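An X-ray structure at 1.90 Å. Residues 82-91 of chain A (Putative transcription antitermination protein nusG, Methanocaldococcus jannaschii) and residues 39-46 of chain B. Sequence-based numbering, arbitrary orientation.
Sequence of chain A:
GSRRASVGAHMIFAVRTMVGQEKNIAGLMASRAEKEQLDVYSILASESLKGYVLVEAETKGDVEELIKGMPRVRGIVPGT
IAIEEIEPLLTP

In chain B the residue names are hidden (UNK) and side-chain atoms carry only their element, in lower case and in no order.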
ATOM      1  N   ALA A  82      -2.484  15.049  -2.537  1.00 36.58           N
ATOM      2  CA  ALA A  82      -3.708  14.966  -3.351  1.00 37.75           C
ATOM      3  C   ALA A  82      -3.760  13.675  -4.166  1.00 43.13           C
ATOM      4  O   ALA A  82      -2.737  13.177  -4.637  1.00 31.85           O
ATOM      5  CB  ALA A  82      -3.843  16.179  -4.270  1.00 40.08           C
ATOM      6  N   ILE A  83      -4.965  13.142  -4.349  1.00 36.85           N
ATOM      7  CA  ILE A  83      -5.133  11.874  -5.053  1.00 34.98           C
ATOM      8  C   ILE A  83      -4.537  11.923  -6.466  1.00 41.74           C
ATOM      9  O   ILE A  83      -3.966  10.934  -6.943  1.00 36.03           O
ATOM     10  CB  ILE A  83      -6.623  11.444  -5.086  1.00 37.55           C
ATOM     11  CG1 ILE A  83      -6.761  10.005  -5.585  1.00 51.84           C
ATOM     12  CG2 ILE A  83      -7.453  12.409  -5.916  1.00 46.67           C
ATOM     13  CD1 ILE A  83      -6.232   8.960  -4.589  1.00 37.53           C
ATOM     14  N   GLU A  84      -4.642  13.074  -7.124  1.00 34.80           N
ATOM     15  CA  GLU A  84      -4.070  13.234  -8.464  1.00 52.83           C
ATOM     16  C   GLU A  84      -2.553  13.053  -8.531  1.00 40.47           C
ATOM     17  O   GLU A  84      -2.032  12.642  -9.566  1.00 38.00           O
ATOM     18  CB  GLU A  84      -4.455  14.579  -9.099  1.00 64.90           C
ATOM     19  CG  GLU A  84      -4.850  15.640  -8.102  1.00 71.58           C
ATOM     20  CD  GLU A  84      -6.254  15.417  -7.587  1.00 69.38           C
ATOM     21  OE1 GLU A  84      -7.116  14.998  -8.391  1.00 70.05           O
ATOM     22  OE2 GLU A  84      -6.490  15.653  -6.381  1.00 64.29           O
ATOM     23  N   GLU A  85      -1.849  13.352  -7.442  1.00 38.57           N
ATOM     24  CA  GLU A  85      -0.392  13.178  -7.412  1.00 47.06           C
ATOM     25  C   GLU A  85      -0.005  11.716  -7.223  1.00 36.76           C
ATOM     26  O   GLU A  85       1.125  11.313  -7.478  1.00 46.67           O
ATOM     27  CB  GLU A  85       0.263  14.087  -6.343  1.00 41.75           C
ATOM     28  CG  GLU A  85       0.146  15.577  -6.704  1.00 49.92           C
ATOM     29  CD  GLU A  85       0.756  16.531  -5.672  1.00 54.41           C
ATOM     30  OE1 GLU A  85       1.302  16.060  -4.657  1.00 56.64           O
ATOM     31  OE2 GLU A  85       0.671  17.762  -5.889  1.00 72.04           O
ATOM     32  N   ILE A  86      -0.977  10.911  -6.816  1.00 37.65           N
ATOM     33  CA  ILE A  86      -0.772   9.496  -6.570  1.00 33.73           C
ATOM     34  C   ILE A  86      -1.116   8.600  -7.765  1.00 34.56           C
ATOM     35  O   ILE A  86      -0.459   7.591  -8.001  1.00 35.88           O
ATOM     36  CB  ILE A  86      -1.599   9.078  -5.340  1.00 50.07           C
ATOM     37  CG1 ILE A  86      -0.956   9.656  -4.079  1.00 43.19           C
ATOM     38  CG2 ILE A  86      -1.747   7.565  -5.245  1.00 51.24           C
ATOM     39  CD1 ILE A  86      -1.703   9.333  -2.822  1.00 61.33           C
ATOM     40  N   GLU A  87      -2.147   8.975  -8.519  1.00 33.91           N
ATOM     41  CA  GLU A  87      -2.627   8.175  -9.637  1.00 34.28           C
ATOM     42  C   GLU A  87      -1.556   7.677 -10.617  1.00 47.91           C
ATOM     43  O   GLU A  87      -1.594   6.509 -11.027  1.00 43.90           O
ATOM     44  CB  GLU A  87      -3.756   8.907 -10.382  1.00 46.35           C
ATOM     45  CG  GLU A  87      -4.969   9.170  -9.499  1.00 49.30           C
ATOM     46  CD  GLU A  87      -6.118   9.820 -10.246  1.00 55.98           C
ATOM     47  OE1 GLU A  87      -6.404   9.396 -11.385  1.00 65.19           O
ATOM     48  OE2 GLU A  87      -6.741  10.745  -9.683  1.00 57.79           O
ATOM     49  N   PRO A  88      -0.607   8.551 -11.006  1.00 40.39           N
ATOM     50  CA  PRO A  88       0.434   8.079 -11.926  1.00 48.90           C
ATOM     51  C   PRO A  88       1.260   6.938 -11.330  1.00 41.06           C
ATOM     52  O   PRO A  88       1.824   6.138 -12.077  1.00 43.04           O
ATOM     53  CB  PRO A  88       1.315   9.328 -12.129  1.00 47.38           C
ATOM     54  CG  PRO A  88       0.429  10.480 -11.803  1.00 49.12           C
ATOM     55  CD  PRO A  88      -0.436   9.980 -10.678  1.00 42.00           C
ATOM     56  N   LEU A  89       1.335   6.872 -10.005  1.00 36.81           N
ATOM     57  CA  LEU A  89       2.053   5.783  -9.347  1.00 43.84           C
ATOM     58  C   LEU A  89       1.345   4.430  -9.487  1.00 49.45           C
ATOM     59  O   LEU A  89       1.978   3.378  -9.376  1.00 31.77           O
ATOM     60  CB  LEU A  89       2.277   6.103  -7.868  1.00 42.53           C
ATOM     61  CG  LEU A  89       3.087   7.381  -7.627  1.00 37.89           C
ATOM     62  CD1 LEU A  89       3.263   7.645  -6.145  1.00 45.04           C
ATOM     63  CD2 LEU A  89       4.417   7.262  -8.308  1.00 44.23           C
ATOM     64  N   LEU A  90       0.040   4.471  -9.753  1.00 42.37           N
ATOM     65  CA  LEU A  90      -0.783   3.263  -9.818  1.00 47.82           C
ATOM     66  C   LEU A  90      -0.494   2.403 -11.038  1.00 51.17           C
ATOM     67  O   LEU A  90      -0.562   1.179 -10.978  1.00 65.25           O
ATOM     68  CB  LEU A  90      -2.264   3.623  -9.778  1.00 41.41           C
ATOM     69  CG  LEU A  90      -2.917   3.496  -8.404  1.00 43.49           C
ATOM     70  CD1 LEU A  90      -1.915   3.710  -7.299  1.00 39.28           C
ATOM     71  CD2 LEU A  90      -4.079   4.470  -8.277  1.00 36.59           C
ATOM     72  N   THR A  91      -0.181   3.045 -12.151  1.00 61.36           N
ATOM     73  CA  THR A  91       0.265   2.307 -13.316  1.00 70.78           C
ATOM     74  C   THR A  91       1.708   2.685 -13.603  1.00 72.22           C
ATOM     75  O   THR A  91       1.966   3.614 -14.364  1.00 83.47           O
ATOM     76  CB  THR A  91      -0.614   2.585 -14.542  1.00 77.90           C
ATOM     77  OG1 THR A  91      -1.988   2.587 -14.144  1.00 82.05           O
ATOM     78  CG2 THR A  91      -0.399   1.505 -15.604  1.00 87.99           C
TER
ATOM     79  N   UNK B  39     -11.222   3.263   0.938  1.00 39.94           N
ATOM     80  CA  UNK B  39      -9.997   3.709   0.275  1.00 33.26           C
ATOM     81  C   UNK B  39     -10.244   4.309  -1.121  1.00 36.08           C
ATOM     82  O   UNK B  39     -10.688   3.620  -2.040  1.00 30.25           O
ATOM     83  o   UNK B  39      -7.898   2.908  -0.617  1.00 27.45           O
ATOM     84  c   UNK B  39      -8.980   2.564   0.206  1.00 32.40           C
ATOM     85  N   UNK B  40      -9.923   5.592  -1.274  1.00 32.14           N
ATOM     86  CA  UNK B  40      -9.991   6.244  -2.569  1.00 31.69           C
ATOM     87  C   UNK B  40      -8.912   5.681  -3.497  1.00 31.61           C
ATOM     88  O   UNK B  40      -9.161   5.478  -4.681  1.00 29.94           O
ATOM     89  c   UNK B  40      -9.901   7.778  -2.418  1.00 36.85           C
ATOM     90  o   UNK B  40     -11.058  10.688  -4.247  1.00 60.73           O
ATOM     91  c   UNK B  40     -10.095   8.561  -3.724  1.00 65.17           C
ATOM     92  o   UNK B  40      -9.454  10.679  -2.737  1.00 51.57           O
ATOM     93  c   UNK B  40     -10.212  10.082  -3.545  1.00 73.97           C
ATOM     94  N   UNK B  41      -7.723   5.385  -2.964  1.00 26.32           N
ATOM     95  CA  UNK B  41      -6.671   4.776  -3.774  1.00 25.31           C
ATOM     96  C   UNK B  41      -7.084   3.392  -4.321  1.00 25.40           C
ATOM     97  O   UNK B  41      -6.850   3.085  -5.491  1.00 25.53           O
ATOM     98  c   UNK B  41      -4.844   6.055  -2.566  1.00 28.68           C
ATOM     99  c   UNK B  41      -5.328   4.662  -2.981  1.00 26.37           C
ATOM    100  c   UNK B  41      -3.601   6.053  -1.656  1.00 27.54           C
ATOM    101  c   UNK B  41      -4.274   3.938  -3.816  1.00 24.75           C
ATOM    102  N   UNK B  42      -7.688   2.553  -3.477  1.00 25.39           N
ATOM    103  CA  UNK B  42      -8.163   1.243  -3.941  1.00 25.60           C
ATOM    104  C   UNK B  42      -9.132   1.425  -5.112  1.00 31.76           C
ATOM    105  O   UNK B  42      -9.051   0.725  -6.117  1.00 35.19           O
ATOM    106  c   UNK B  42      -8.858   0.474  -2.794  1.00 27.62           C
ATOM    107  N   UNK B  43     -10.055   2.370  -4.968  1.00 31.29           N
ATOM    108  CA  UNK B  43     -11.026   2.633  -6.034  1.00 37.88           C
ATOM    109  C   UNK B  43     -10.324   3.037  -7.323  1.00 42.66           C
ATOM    110  O   UNK B  43     -10.643   2.522  -8.380  1.00 30.50           O
ATOM    111  c   UNK B  43     -14.017   4.185  -4.084  1.00 80.73           C
ATOM    112  c   UNK B  43     -14.722   3.689  -2.826  1.00 79.12           C
ATOM    113  c   UNK B  43     -12.052   3.676  -5.602  1.00 41.13           C
ATOM    114  n   UNK B  43     -15.488   4.774  -2.145  1.00 77.92           N
ATOM    115  c   UNK B  43     -13.092   3.113  -4.634  1.00 70.86           C
ATOM    116  N   UNK B  44      -9.331   3.925  -7.236  1.00 32.62           N
ATOM    117  CA  UNK B  44      -8.609   4.321  -8.443  1.00 31.26           C
ATOM    118  C   UNK B  44      -7.857   3.137  -9.034  1.00 32.43           C
ATOM    119  O   UNK B  44      -7.635   3.079 -10.242  1.00 38.17           O
ATOM    120  c   UNK B  44      -8.300   6.781  -7.761  1.00 42.80           C
ATOM    121  c   UNK B  44      -9.555   8.796  -8.558  1.00 54.70           C
ATOM    122  n   UNK B  44     -10.263   9.472  -9.693  1.00 61.20           N
ATOM    123  c   UNK B  44      -9.049   7.406  -8.927  1.00 44.46           C
ATOM    124  c   UNK B  44      -7.628   5.469  -8.147  1.00 33.19           C
ATOM    125  N   UNK B  45      -7.462   2.195  -8.176  1.00 31.47           N
ATOM    126  CA  UNK B  45      -6.722   1.017  -8.639  1.00 33.71           C
ATOM    127  C   UNK B  45      -7.630  -0.119  -9.108  1.00 36.09           C
ATOM    128  O   UNK B  45      -7.138  -1.149  -9.556  1.00 38.27           O
ATOM    129  c   UNK B  45      -5.731   0.523  -7.562  1.00 30.15           C
ATOM    130  N   UNK B  46      -8.946   0.085  -9.023  1.00 30.52           N
ATOM    131  CA  UNK B  46      -9.920  -0.940  -9.359  1.00 33.78           C
ATOM    132  C   UNK B  46      -9.926  -2.107  -8.391  1.00 39.87           C
ATOM    133  O   UNK B  46     -10.226  -3.230  -8.770  1.00 29.24           O
TER

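Position 39 has two side-chain atoms, one carbon and then one oxygen. Nothing of the chain A stretch lies within contact distance. A single carbon ending in oxygen is a serine. This is S39(B). It sits at the N-cap, right before the helix, and its OG accepts a hydrogen bond from the backbone N of position 42 at 2.9 Å. The bond caps a free amide of the first turn.

Position 40 has three carbons in a row, the third carrying two oxygens. One of these oxygens touches I83(A), a contact without a hydrogen bond. That is a glutamate, E40(B). Its OE1 lies 3.8 Å from CB of I83(A). Its CA-to-CB bond points toward the chain A stretch, and chi1 and chi2 are both t, so the chain is extended as far as its carboxylate carbon.

Position 41 has four carbons, forked at the first, with one arm two carbons long. These carbons reach I83(A), I86(A) and L90(A). A fork at CB with unequal arms is an isoleucine; a leucine would fork one carbon later. This is I41(B). Its CA-to-CB bond points sideways, but the end of the side chain comes nearer to the chain A stretch. CG1 of I41(B) is 3.8 Å from CD1 of I83(A), its CD1 is 4.0 Å from CD1 of I86(A), and its CG2 is 4.2 Å from CD1 of L90(A). One side chain thus meets three apolar residues of the partner.

Position 42 has one carbon, which touches nothing of the chain A stretch. It is an alanine. The CA-to-CB bond of A42(B) points away from the chain A stretch, and the residue is buried. Its backbone N makes the capping bond to S39(B).

Position 43 has four carbons in a row ending in nitrogen. It makes no contact with the chain A stretch. It is a lysine, K43(B), and it is exposed.

Position 44 also has four carbons in a row ending in nitrogen, but these atoms touch I83(A), E87(A) and L90(A). It is a second lysine, K44(B), and its CA-to-CB bond points toward the chain A stretch. Its CB is 3.7 Å from CD2 of L90(A), and its CG is 4.2 Å from CG1 of I83(A). NZ of K44(B) lies 3.7 Å from OE2 of E87(A), a long salt bridge.

Position 45 has a single carbon, which touches L90(A). It is an alanine. The CB of A45(B) is 4.2 Å from CG of L90(A), and its CA-to-CB bond points sideways.

Position 46 has no side-chain atoms and makes no contact with the chain A stretch. It is a glycine. G46(B) has positive phi, a conformation that favours glycine by itself, and closes the helix in a Schellman motif. Its backbone N bonds to O of K43(B) at 3.0 Å.

The contact is mainly apolar. I83(A), I86(A) and L90(A) turn their CA-to-CB bonds toward chain B. All three meet I41(B), while L90(A) also packs on A45(B) and on the aliphatic part of K44(B). E87(A) and K44(B) add a long salt bridge between opposite charges. No hydrogen bond crosses between the stretches, which together bury 379 Å².

Chain B, residues 39-46: SEIAKKAG
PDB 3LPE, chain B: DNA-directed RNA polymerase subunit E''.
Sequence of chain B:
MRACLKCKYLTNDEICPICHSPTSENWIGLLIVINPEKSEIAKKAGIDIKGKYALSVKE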